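Local atomic coordinates of type III effector XopAI (Xanthomonas citri, PDB entry 6K93), a protein that is a secreted type III effector of a plant pathogen, with a mono-ADP-ribosyltransferase fold that probably binds arginine-containing peptides. Residues Leu210-Ser215 / Thr270-Ser275; Ser205-Leu210 / Leu287-Thr292; His157-Tyr162 / Ile274-Glu279. All coordinates share one frame; numbering follows the deposited sequence.

Interaction 1. Residues Leu210-Ser215 / Thr270-Ser275; sequences LPEEYS and TGKRIS
A single antiparallel bridge joins S215 to K272 where the loop after helix 194-209 meets the short strand 272-273, which is also paired with strand 285-288. The CA atoms of S215 and K272 lie 4.5 Å apart, and R273 N donates to Y214 O at 2.8 Å with an almost linear N-H...O angle of 177°. With the backbone bond between G271 and Y216 on the other side, this makes S215-K272 a non-hydrogen-bonded pair, K272 CA directed at Y214 O and S215 CA at G271 O in CA-H...O contacts.

The side chain of K272 carries much of the remaining contact. Turned at chi2 (-68°) and again at chi4 (-72°), it runs past L210 in the opposite direction, its CE 3.9 Å from L210 CB, and its CD touches Y214 CB at 3.8 Å. These bends bring the ammonium back to the bridge, where NZ donates to S215 OG at 2.9 Å, to the carbonyl T270 O at 3.0 Å and to a water. S215 OG in turn donates to E212 OE1 at 2.7 Å, from above the carboxylate plane, so the hydroxyl relays between lysine and glutamate. R273 reaches a second water shared with the carbonyls of E213 and S215, while its NE forms a salt bridge with E251.

The connection from helix 194-209 to strand 218-224, turning through the 3-10 segment 212-214, is thus held to the edge strand 272-273 by an isolated antiparallel bridge.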
loop_
_atom_site.group_PDB
_atom_site.type_symbol
_atom_site.label_atom_id
_atom_site.label_comp_id
_atom_site.label_asym_id
_atom_site.label_seq_id
_atom_site.Cartn_x
_atom_site.Cartn_y
_atom_site.Cartn_z
ATOM N N LEU A 210 11.263 -5.715 2.633
ATOM C CA LEU A 210 11.064 -6.705 3.688
ATOM C C LEU A 210 11.756 -8.005 3.301
ATOM O O LEU A 210 11.679 -8.423 2.138
ATOM C CB LEU A 210 9.580 -7.000 3.921
ATOM C CG LEU A 210 8.825 -5.981 4.779
ATOM C CD1 LEU A 210 7.345 -6.247 4.771
ATOM C CD2 LEU A 210 9.356 -5.923 6.223
ATOM N N PRO A 211 12.416 -8.683 4.234
ATOM C CA PRO A 211 13.063 -9.951 3.882
ATOM C C PRO A 211 12.048 -11.034 3.543
ATOM O O PRO A 211 10.854 -10.950 3.863
ATOM C CB PRO A 211 13.885 -10.309 5.122
ATOM C CG PRO A 211 13.370 -9.451 6.231
ATOM C CD PRO A 211 12.692 -8.248 5.615
ATOM N N GLU A 212 12.561 -12.081 2.881
ATOM C CA GLU A 212 11.690 -13.084 2.281
ATOM C C GLU A 212 10.899 -13.871 3.319
ATOM O O GLU A 212 9.827 -14.405 2.998
ATOM C CB GLU A 212 12.520 -14.024 1.401
ATOM C CG GLU A 212 11.781 -15.223 0.818
ATOM C CD GLU A 212 10.609 -14.877 -0.090
ATOM O OE1 GLU A 212 10.374 -13.694 -0.421
ATOM O OE2 GLU A 212 9.911 -15.827 -0.492
ATOM N N GLU A 213 11.346 -13.922 4.568
ATOM C CA GLU A 213 10.544 -14.614 5.571
ATOM C C GLU A 213 9.211 -13.923 5.841
ATOM O O GLU A 213 8.331 -14.538 6.448
ATOM C CB GLU A 213 11.346 -14.779 6.865
ATOM C CG GLU A 213 11.924 -13.488 7.411
ATOM C CD GLU A 213 13.396 -13.300 7.078
ATOM O OE1 GLU A 213 13.807 -13.548 5.918
ATOM O OE2 GLU A 213 14.149 -12.887 7.984
ATOM N N TYR A 214 9.036 -12.668 5.403
ATOM C CA TYR A 214 7.762 -11.984 5.514
ATOM C C TYR A 214 6.813 -12.306 4.368
ATOM O O TYR A 214 5.641 -11.932 4.442
ATOM C CB TYR A 214 7.976 -10.453 5.598
ATOM C CG TYR A 214 8.467 -10.056 6.966
ATOM C CD1 TYR A 214 9.807 -10.212 7.312
ATOM C CD2 TYR A 214 7.594 -9.567 7.932
ATOM C CE1 TYR A 214 10.263 -9.878 8.580
ATOM C CE2 TYR A 214 8.045 -9.242 9.194
ATOM C CZ TYR A 214 9.370 -9.395 9.511
ATOM O OH TYR A 214 9.801 -9.067 10.781
ATOM N N SER A 215 7.263 -13.022 3.342
ATOM C CA SER A 215 6.361 -13.444 2.275
ATOM C C SER A 215 5.424 -14.525 2.777
ATOM O O SER A 215 5.828 -15.421 3.524
ATOM C CB SER A 215 7.150 -13.985 1.081
ATOM O OG SER A 215 7.872 -12.967 0.439
ATOM N N THR A 270 4.778 -13.986 -2.889
ATOM C CA THR A 270 5.611 -12.994 -2.226
ATOM C C THR A 270 4.806 -11.883 -1.574
ATOM O O THR A 270 5.396 -10.892 -1.124
ATOM C CB THR A 270 6.614 -12.377 -3.207
ATOM O OG1 THR A 270 5.927 -11.563 -4.156
ATOM C CG2 THR A 270 7.419 -13.445 -3.913
ATOM N N GLY A 271 3.474 -11.980 -1.539
ATOM C CA GLY A 271 2.691 -11.012 -0.801
ATOM C C GLY A 271 3.207 -10.946 0.623
ATOM O O GLY A 271 3.480 -11.975 1.242
ATOM N N LYS A 272 3.305 -9.753 1.192
ATOM C CA LYS A 272 4.026 -9.596 2.443
ATOM C C LYS A 272 3.067 -9.497 3.615
ATOM O O LYS A 272 2.059 -8.776 3.568
ATOM C CB LYS A 272 4.916 -8.346 2.403
ATOM C CG LYS A 272 6.113 -8.484 1.472
ATOM C CD LYS A 272 7.087 -9.480 2.005
ATOM C CE LYS A 272 8.374 -9.528 1.209
ATOM N NZ LYS A 272 8.180 -10.170 -0.116
ATOM N N ARG A 273 3.406 -10.215 4.680
ATOM C CA ARG A 273 2.664 -10.195 5.931
ATOM C C ARG A 273 3.014 -8.939 6.697
ATOM O O ARG A 273 4.187 -8.722 7.018
ATOM C CB ARG A 273 3.024 -11.421 6.759
ATOM C CG ARG A 273 2.907 -12.712 5.982
ATOM C CD ARG A 273 3.482 -13.872 6.776
ATOM N NE ARG A 273 2.476 -14.346 7.699
ATOM C CZ ARG A 273 2.639 -15.421 8.470
ATOM N NH1 ARG A 273 3.771 -16.120 8.417
ATOM N NH2 ARG A 273 1.672 -15.820 9.286
ATOM N N ILE A 274 2.024 -8.086 6.959
ATOM C CA ILE A 274 2.296 -6.823 7.637
ATOM C C ILE A 274 1.651 -6.738 9.013
ATOM O O ILE A 274 1.638 -5.651 9.618
ATOM C CB ILE A 274 1.899 -5.630 6.755
ATOM C CG1 ILE A 274 0.382 -5.576 6.481
ATOM C CG2 ILE A 274 2.649 -5.692 5.421
ATOM C CD1 ILE A 274 -0.056 -4.201 5.898
ATOM N N SER A 275 1.180 -7.863 9.548
ATOM C CA SER A 275 0.595 -7.871 10.893
ATOM C C SER A 275 1.560 -7.340 11.953
ATOM O O SER A 275 1.128 -6.683 12.910
ATOM C CB SER A 275 0.115 -9.283 11.251
ATOM O OG SER A 275 1.175 -10.240 11.178
HETATM O O HOH W 1 10.518 -11.420 -1.212
HETATM O O HOH W 2 6.053 -15.960 6.268
#

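Interaction 2. Residues Ser205-Leu210 / Leu287-Thr292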
loop_
_atom_site.group_PDB
_atom_site.type_symbol
_atom_site.label_atom_id
_atom_site.label_comp_id
_atom_site.label_asym_id
_atom_site.label_seq_id
_atom_site.Cartn_x
_atom_site.Cartn_y
_atom_site.Cartn_z
ATOM N N SER A 205 8.440 0.697 -1.353
ATOM C CA SER A 205 9.793 0.436 -0.882
ATOM C C SER A 205 9.787 -0.551 0.267
ATOM O O SER A 205 10.600 -1.480 0.294
ATOM C CB SER A 205 10.429 1.767 -0.468
ATOM O OG SER A 205 11.784 1.585 -0.146
ATOM N N ALA A 206 8.885 -0.360 1.231
ATOM C CA ALA A 206 8.804 -1.272 2.364
ATOM C C ALA A 206 8.490 -2.685 1.900
ATOM O O ALA A 206 9.086 -3.660 2.372
ATOM C CB ALA A 206 7.745 -0.803 3.344
ATOM N N LEU A 207 7.513 -2.823 1.003
ATOM C CA LEU A 207 7.079 -4.152 0.587
ATOM C C LEU A 207 8.166 -4.895 -0.162
ATOM O O LEU A 207 8.276 -6.126 -0.030
ATOM C CB LEU A 207 5.809 -4.056 -0.246
ATOM C CG LEU A 207 4.577 -3.581 0.553
ATOM C CD1 LEU A 207 3.446 -3.234 -0.405
ATOM C CD2 LEU A 207 4.112 -4.636 1.537
ATOM N N HIS A 208 8.986 -4.189 -0.931
ATOM C CA HIS A 208 10.034 -4.856 -1.677
ATOM C C HIS A 208 11.332 -4.988 -0.900
ATOM O O HIS A 208 12.219 -5.726 -1.337
ATOM C CB HIS A 208 10.285 -4.116 -2.995
ATOM C CG HIS A 208 9.216 -4.336 -4.014
ATOM N ND1 HIS A 208 8.835 -5.598 -4.423
ATOM C CD2 HIS A 208 8.431 -3.467 -4.698
ATOM C CE1 HIS A 208 7.874 -5.495 -5.321
ATOM N NE2 HIS A 208 7.613 -4.214 -5.508
ATOM N N SER A 209 11.460 -4.325 0.247
ATOM C CA SER A 209 12.670 -4.456 1.035
ATOM C C SER A 209 12.501 -5.401 2.220
ATOM O O SER A 209 13.514 -5.886 2.738
ATOM C CB SER A 209 13.151 -3.085 1.506
ATOM O OG SER A 209 12.222 -2.410 2.280
ATOM N N LEU A 210 11.263 -5.715 2.633
ATOM C CA LEU A 210 11.064 -6.705 3.688
ATOM C C LEU A 210 11.756 -8.005 3.301
ATOM O O LEU A 210 11.679 -8.423 2.138
ATOM C CB LEU A 210 9.580 -7.000 3.921
ATOM C CG LEU A 210 8.825 -5.981 4.779
ATOM C CD1 LEU A 210 7.345 -6.247 4.771
ATOM C CD2 LEU A 210 9.356 -5.923 6.223
ATOM N N LEU A 287 -0.228 -7.622 1.966
ATOM C CA LEU A 287 -0.353 -6.454 1.104
ATOM C C LEU A 287 0.518 -6.641 -0.119
ATOM O O LEU A 287 1.703 -6.978 0.003
ATOM C CB LEU A 287 0.021 -5.190 1.860
ATOM C CG LEU A 287 -0.225 -3.916 1.077
ATOM C CD1 LEU A 287 -1.678 -3.718 0.732
ATOM C CD2 LEU A 287 0.295 -2.729 1.854
ATOM N N PHE A 288 -0.080 -6.449 -1.283
ATOM C CA PHE A 288 0.642 -6.494 -2.555
ATOM C C PHE A 288 0.808 -5.092 -3.123
ATOM O O PHE A 288 -0.148 -4.301 -3.092
ATOM C CB PHE A 288 -0.098 -7.347 -3.598
ATOM C CG PHE A 288 -0.400 -8.771 -3.189
ATOM C CD1 PHE A 288 -1.578 -9.065 -2.549
ATOM C CD2 PHE A 288 0.453 -9.797 -3.546
ATOM C CE1 PHE A 288 -1.899 -10.376 -2.230
ATOM C CE2 PHE A 288 0.134 -11.100 -3.219
ATOM C CZ PHE A 288 -1.032 -11.377 -2.574
ATOM N N PRO A 289 1.968 -4.766 -3.676
ATOM C CA PRO A 289 2.166 -3.429 -4.223
ATOM C C PRO A 289 1.623 -3.309 -5.633
ATOM O O PRO A 289 1.492 -4.320 -6.348
ATOM C CB PRO A 289 3.691 -3.279 -4.229
ATOM C CG PRO A 289 4.190 -4.675 -4.415
ATOM C CD PRO A 289 3.210 -5.571 -3.669
ATOM N N PRO A 290 1.339 -2.088 -6.090
ATOM C CA PRO A 290 1.159 -1.871 -7.530
ATOM C C PRO A 290 2.296 -2.528 -8.287
ATOM O O PRO A 290 3.442 -2.513 -7.840
ATOM C CB PRO A 290 1.174 -0.344 -7.661
ATOM C CG PRO A 290 0.673 0.144 -6.299
ATOM C CD PRO A 290 1.287 -0.817 -5.326
ATOM N N GLY A 291 1.966 -3.116 -9.425
ATOM C CA GLY A 291 2.912 -3.854 -10.215
ATOM C C GLY A 291 2.845 -5.354 -10.038
ATOM O O GLY A 291 3.409 -6.087 -10.864
ATOM N N THR A 292 2.179 -5.826 -8.988
ATOM C CA THR A 292 1.969 -7.250 -8.799
ATOM C C THR A 292 1.165 -7.800 -9.966
ATOM O O THR A 292 0.230 -7.154 -10.458
ATOM C CB THR A 292 1.244 -7.489 -7.477
ATOM O OG1 THR A 292 2.060 -7.018 -6.395
ATOM C CG2 THR A 292 0.988 -8.975 -7.270
HETATM O O HOH W 3 5.934 -3.515 -7.613
#
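L207 and L287 meet at about a right angle, the helix residue presenting its two methyls to different parts of the strand end. L207 CD1 lies 3.9 Å from L287 CD2 and 3.8 Å from P289 CB. The second methyl, L207 CD2, rests 3.7 Å from the carbonyl L287 O, so the two methyls spread along the backbone from L287 to P289. With CG anti to the carbonyl carbon (chi1 -67°), the side chain heads for L287, and CD1 turns off it toward P289.

One residue on, H208 slants across the same proline: its NE2 stands 3.6 Å from P289 CG. That nitrogen also has a polar partner, a water in the plane of the imidazole at 2.8 Å, which donates to P290 O and so bridges the H208 ring to that carbonyl. The loop itself is held by a type II turn from P289 to T292, with G291 at positive phi; P289 O receives both T292 N and T292 OG1, the hydroxyl arriving on a lone pair at 2.8 Å.

Around this apolar seam, helix 165-174 packs against A206 and L210 and sends W174 to L287, while strand 285-288 is flanked by strands 247-250 and 272-273.

Interaction 3. Residues His157-Tyr162 / Ile274-Glu279; sequences HPELKY and ISMFSE
The methyl CE of M276 sits over one face of the H157 imidazole, 3.9 Å from the ring centroid and only 13° off the ring normal, a CH-pi contact. Its sulfur SD lies over the same ring at 4.5 Å from the centroid, adding a Met-aromatic component. The two side chains approach from opposite directions, and the methionine reaches the ring by folding at chi2 and chi3, the latter near -61°.

Beside this pair L160 points CD1 at the edge of the F277 ring, close to its plane, 3.8 Å from CE1. The same methyl is 4.3 Å from M276 CE and so links the two halves of the patch. F277 is further framed by its neighbour, since M276 CB lies over the centre of one ring face.

Backbone turns set these groups in place: L160 N bonds to H157 O at 2.8 Å in the 3-10 segment 158-160, and F277 N bonds to I274 O at 2.9 Å. Farther out, M150 and M153 of helix 136-156 and L168 and L171 of helix 165-174 pack round F277, whose carbonyl accepts from R149; E159 bonds to Y214 OH.

The arrangement is loop-to-loop packing, in which the link between helices 136-156 and 165-174 meets the connection between strands 272-273 and 285-288 through methyl-aromatic contacts.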
loop_
_atom_site.group_PDB
_atom_site.type_symbol
_atom_site.label_atom_id
_atom_site.label_comp_id
_atom_site.label_asym_id
_atom_site.label_seq_id
_atom_site.Cartn_x
_atom_site.Cartn_y
_atom_site.Cartn_z
ATOM N N HIS A 157 13.894 -6.975 16.247
ATOM C CA HIS A 157 13.723 -7.930 15.152
ATOM C C HIS A 157 14.852 -7.665 14.163
ATOM O O HIS A 157 14.659 -7.029 13.120
ATOM C CB HIS A 157 12.336 -7.795 14.532
ATOM C CG HIS A 157 11.233 -8.088 15.500
ATOM N ND1 HIS A 157 10.726 -9.358 15.688
ATOM C CD2 HIS A 157 10.582 -7.288 16.376
ATOM C CE1 HIS A 157 9.786 -9.318 16.617
ATOM N NE2 HIS A 157 9.680 -8.074 17.051
ATOM N N PRO A 158 16.050 -8.159 14.480
ATOM C CA PRO A 158 17.227 -7.754 13.699
ATOM C C PRO A 158 17.152 -8.071 12.229
ATOM O O PRO A 158 17.905 -7.455 11.466
ATOM C CB PRO A 158 18.384 -8.528 14.362
ATOM C CG PRO A 158 17.873 -8.909 15.718
ATOM C CD PRO A 158 16.386 -9.026 15.624
ATOM N N GLU A 159 16.294 -8.992 11.793
ATOM C CA GLU A 159 16.128 -9.226 10.364
ATOM C C GLU A 159 15.618 -7.976 9.653
ATOM O O GLU A 159 15.699 -7.895 8.424
ATOM C CB GLU A 159 15.200 -10.417 10.118
ATOM C CG GLU A 159 13.725 -10.178 10.289
ATOM C CD GLU A 159 13.228 -10.229 11.708
ATOM O OE1 GLU A 159 14.042 -10.391 12.649
ATOM O OE2 GLU A 159 11.992 -10.136 11.901
ATOM N N LEU A 160 15.099 -7.013 10.402
ATOM C CA LEU A 160 14.599 -5.764 9.845
ATOM C C LEU A 160 15.622 -4.639 9.883
ATOM O O LEU A 160 15.288 -3.514 9.548
ATOM C CB LEU A 160 13.351 -5.318 10.614
ATOM C CG LEU A 160 12.119 -6.234 10.571
ATOM C CD1 LEU A 160 11.046 -5.680 11.479
ATOM C CD2 LEU A 160 11.604 -6.342 9.163
ATOM N N LYS A 161 16.866 -4.907 10.263
ATOM C CA LYS A 161 17.791 -3.810 10.534
ATOM C C LYS A 161 18.181 -3.016 9.292
ATOM O O LYS A 161 18.671 -1.889 9.429
ATOM C CB LYS A 161 19.044 -4.343 11.243
ATOM C CG LYS A 161 20.000 -5.134 10.359
ATOM C CD LYS A 161 21.180 -5.637 11.234
ATOM C CE LYS A 161 22.326 -6.161 10.406
ATOM N NZ LYS A 161 23.263 -6.978 11.218
ATOM N N TYR A 162 17.973 -3.556 8.099
ATOM C CA TYR A 162 18.268 -2.822 6.880
ATOM C C TYR A 162 17.090 -2.002 6.389
ATOM O O TYR A 162 17.262 -1.203 5.459
ATOM C CB TYR A 162 18.726 -3.786 5.781
ATOM C CG TYR A 162 19.887 -4.629 6.224
ATOM C CD1 TYR A 162 21.120 -4.060 6.458
ATOM C CD2 TYR A 162 19.726 -5.978 6.442
ATOM C CE1 TYR A 162 22.180 -4.828 6.882
ATOM C CE2 TYR A 162 20.773 -6.751 6.873
ATOM C CZ TYR A 162 21.997 -6.160 7.093
ATOM O OH TYR A 162 23.048 -6.941 7.523
ATOM N N ILE A 274 2.024 -8.086 6.959
ATOM C CA ILE A 274 2.296 -6.823 7.637
ATOM C C ILE A 274 1.651 -6.738 9.013
ATOM O O ILE A 274 1.638 -5.651 9.618
ATOM C CB ILE A 274 1.899 -5.630 6.755
ATOM C CG1 ILE A 274 0.382 -5.576 6.481
ATOM C CG2 ILE A 274 2.649 -5.692 5.421
ATOM C CD1 ILE A 274 -0.056 -4.201 5.898
ATOM N N SER A 275 1.180 -7.863 9.548
ATOM C CA SER A 275 0.595 -7.871 10.893
ATOM C C SER A 275 1.560 -7.340 11.953
ATOM O O SER A 275 1.128 -6.683 12.910
ATOM C CB SER A 275 0.115 -9.283 11.251
ATOM O OG SER A 275 1.175 -10.240 11.178
ATOM N N MET A 276 2.857 -7.582 11.793
ATOM C CA MET A 276 3.842 -7.065 12.744
ATOM C C MET A 276 3.825 -5.537 12.838
ATOM O O MET A 276 4.224 -4.976 13.879
ATOM C CB MET A 276 5.243 -7.533 12.319
ATOM C CG MET A 276 5.503 -9.008 12.444
ATOM S SD MET A 276 6.710 -9.271 13.756
ATOM C CE MET A 276 8.120 -8.362 13.123
ATOM N N PHE A 277 3.406 -4.846 11.761
ATOM C CA PHE A 277 3.488 -3.394 11.675
ATOM C C PHE A 277 2.142 -2.729 11.840
ATOM O O PHE A 277 2.086 -1.521 12.039
ATOM C CB PHE A 277 4.123 -3.009 10.338
ATOM C CG PHE A 277 5.301 -3.847 10.024
ATOM C CD1 PHE A 277 6.439 -3.729 10.806
ATOM C CD2 PHE A 277 5.267 -4.787 9.023
ATOM C CE1 PHE A 277 7.540 -4.533 10.571
ATOM C CE2 PHE A 277 6.360 -5.581 8.764
ATOM C CZ PHE A 277 7.488 -5.473 9.543
ATOM N N SER A 278 1.071 -3.496 11.804
ATOM C CA SER A 278 -0.273 -2.959 11.751
ATOM C C SER A 278 -0.699 -2.384 13.093
ATOM O O SER A 278 -0.288 -2.839 14.171
ATOM C CB SER A 278 -1.237 -4.070 11.347
ATOM O OG SER A 278 -2.558 -3.592 11.253
ATOM N N GLU A 279 -1.576 -1.389 13.010
ATOM C CA GLU A 279 -2.276 -0.855 14.165
ATOM C C GLU A 279 -3.417 -1.729 14.631
ATOM O O GLU A 279 -3.980 -1.453 15.692
ATOM C CB GLU A 279 -2.827 0.539 13.847
ATOM C CG GLU A 279 -1.733 1.508 13.691
ATOM C CD GLU A 279 -2.112 2.923 14.079
ATOM O OE1 GLU A 279 -3.309 3.203 14.312
ATOM O OE2 GLU A 279 -1.178 3.712 14.119
#

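Depth in the fold separates the three contacts. Interaction 2 is the buried one, its centre about 7 Å from the centre of the chain, and relies on apolar packing; the centres of interactions 1 and 3 lie about 13 and 15 Å from it, and both are partly buried. Interaction 1 is richest in polar bonds, interaction 3 in sulfur, methyl and ring contacts. The K272-L287 backbone bond joins interactions 1 and 2; L210 lies in both but makes contact only across interaction 1. Interactions 1 and 3 share I274 and S275 and the Y214-E159 bond. Through L210, apolar contact runs from interaction 1 to L160 and F277, while I274 touches L207 and L287.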